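OmpA family protein (Klebsiella pneumoniae subsp. pneumoniae, PDB 7RJJ) probably binds peptidoglycan through this OmpA-like domain, which here holds D-alanine. Local coordinates at residues S70-M75 and S84-Q89. Sequence-based numbering, arbitrary orientation.
Sequences SVRDWM and SCFAVQ
R72 lays its aliphatic chain over one face of the F86 ring. R72 CG stands 3.9 Å from the centroid of the F86 ring, 26° off the normal, a CH-pi contact displaced toward the CG end of the ring. With CG anti to the backbone N (chi1 171°), the R72 chain leaves the helix toward the strand. A bend at chi3 then turns the guanidinium back to D73. R72 NE and NH2 both grip D73 OD1, side-on, at 3.2 and 3.1 Å, and the oxygen lies in the guanidinium plane. This salt bridge ties down the head group, whose plane stands 77° from that of the ring. V88 packs farther along the strand, with CG1 3.9 Å from R72 CD. At the far end of the ring, F86 CZ meets M75 CB at 3.5 Å. M75 is a selenomethionine, and its chain bends away toward helix 27-38, where it touches S33, L34 and I37. No hydrogen bond joins the two segments. Segment 70-75 of helix 57-77 runs nearly antiparallel to 86-89 of strand 86-90, with the axes of these short segments 9.5 Å apart at their closest. Helix and strand are the second and third elements of a beta-alpha-beta unit that starts with strand 43-49, the parallel neighbour of 86-90 in the sheet.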
# COMPACT_ATOMS: atom_id res chain seq x y z
N SER A 70 -6.66 3.57 -1.96
CA SER A 70 -6.17 4.63 -2.89
C SER A 70 -5.16 4.02 -3.88
O SER A 70 -5.23 4.36 -5.07
CB SER A 70 -5.56 5.80 -2.15
OG SER A 70 -6.54 6.52 -1.43
N VAL A 71 -4.23 3.20 -3.38
CA VAL A 71 -3.20 2.53 -4.23
C VAL A 71 -3.91 1.52 -5.14
O VAL A 71 -3.62 1.54 -6.35
CB VAL A 71 -2.09 1.90 -3.37
CG1 VAL A 71 -1.15 1.03 -4.18
CG2 VAL A 71 -1.30 2.97 -2.64
N ARG A 72 -4.83 0.72 -4.60
CA ARG A 72 -5.58 -0.24 -5.46
C ARG A 72 -6.24 0.55 -6.60
O ARG A 72 -6.02 0.20 -7.78
CB ARG A 72 -6.66 -0.99 -4.68
CG ARG A 72 -7.60 -1.82 -5.54
CD ARG A 72 -8.87 -2.19 -4.80
NE ARG A 72 -9.64 -0.98 -4.53
CZ ARG A 72 -10.57 -0.86 -3.60
NH1 ARG A 72 -10.85 -1.87 -2.79
NH2 ARG A 72 -11.19 0.30 -3.43
N ASP A 73 -6.95 1.62 -6.25
CA ASP A 73 -7.69 2.45 -7.25
C ASP A 73 -6.72 2.99 -8.31
O ASP A 73 -7.09 2.99 -9.50
CB ASP A 73 -8.42 3.62 -6.59
CG ASP A 73 -9.60 3.25 -5.71
OD1 ASP A 73 -9.90 2.04 -5.58
OD2 ASP A 73 -10.22 4.19 -5.15
N TRP A 74 -5.53 3.43 -7.90
CA TRP A 74 -4.56 3.96 -8.90
C TRP A 74 -4.13 2.84 -9.85
O TRP A 74 -4.16 3.00 -11.07
CB TRP A 74 -3.36 4.60 -8.20
CG TRP A 74 -2.45 5.34 -9.13
CD1 TRP A 74 -2.46 6.69 -9.39
CD2 TRP A 74 -1.38 4.79 -9.93
NE1 TRP A 74 -1.47 7.01 -10.27
CE2 TRP A 74 -0.80 5.86 -10.63
CE3 TRP A 74 -0.87 3.50 -10.11
CZ2 TRP A 74 0.27 5.68 -11.50
CZ3 TRP A 74 0.19 3.33 -10.97
CH2 TRP A 74 0.75 4.40 -11.66
N MSE A 75 -3.76 1.69 -9.28
CA MSE A 75 -3.29 0.57 -10.09
C MSE A 75 -4.37 0.12 -11.06
O MSE A 75 -4.08 -0.20 -12.21
CB MSE A 75 -2.88 -0.60 -9.19
CG MSE A 75 -1.74 -0.30 -8.26
SE MSE A 75 -0.04 -0.03 -9.20
CE MSE A 75 1.01 0.73 -7.74
N SER A 84 -10.36 -7.54 -10.04
CA SER A 84 -10.35 -8.80 -9.24
C SER A 84 -8.94 -9.18 -8.79
O SER A 84 -8.83 -10.07 -7.94
CB SER A 84 -10.99 -9.94 -9.99
OG SER A 84 -10.23 -10.29 -11.13
N CYS A 85 -7.89 -8.53 -9.32
CA CYS A 85 -6.50 -8.93 -8.93
C CYS A 85 -6.18 -8.53 -7.48
O CYS A 85 -5.25 -9.14 -6.91
CB CYS A 85 -5.47 -8.22 -9.79
SG CYS A 85 -5.60 -8.60 -11.55
N PHE A 86 -6.91 -7.57 -6.93
CA PHE A 86 -6.53 -6.98 -5.62
C PHE A 86 -7.29 -7.53 -4.41
O PHE A 86 -8.46 -7.96 -4.50
CB PHE A 86 -6.80 -5.47 -5.66
CG PHE A 86 -6.14 -4.77 -6.82
CD1 PHE A 86 -4.85 -4.30 -6.71
CD2 PHE A 86 -6.81 -4.58 -8.02
CE1 PHE A 86 -4.23 -3.66 -7.77
CE2 PHE A 86 -6.18 -3.95 -9.09
CZ PHE A 86 -4.90 -3.48 -8.95
N ALA A 87 -6.57 -7.52 -3.28
CA ALA A 87 -7.11 -7.83 -1.94
C ALA A 87 -6.54 -6.74 -1.03
O ALA A 87 -5.28 -6.60 -1.00
CB ALA A 87 -6.76 -9.22 -1.50
N VAL A 88 -7.41 -5.94 -0.40
CA VAL A 88 -6.86 -4.82 0.43
C VAL A 88 -6.93 -5.18 1.91
O VAL A 88 -7.93 -5.75 2.36
CB VAL A 88 -7.49 -3.44 0.11
CG1 VAL A 88 -7.25 -3.04 -1.34
CG2 VAL A 88 -8.94 -3.34 0.45
N GLN A 89 -5.88 -4.77 2.62
CA GLN A 89 -5.63 -5.11 4.04
C GLN A 89 -5.20 -3.85 4.79
O GLN A 89 -4.62 -2.97 4.15
CB GLN A 89 -4.49 -6.13 4.07
CG GLN A 89 -4.07 -6.59 5.45
CD GLN A 89 -2.92 -7.57 5.38
OE1 GLN A 89 -2.21 -7.66 4.38
NE2 GLN A 89 -2.69 -8.29 6.46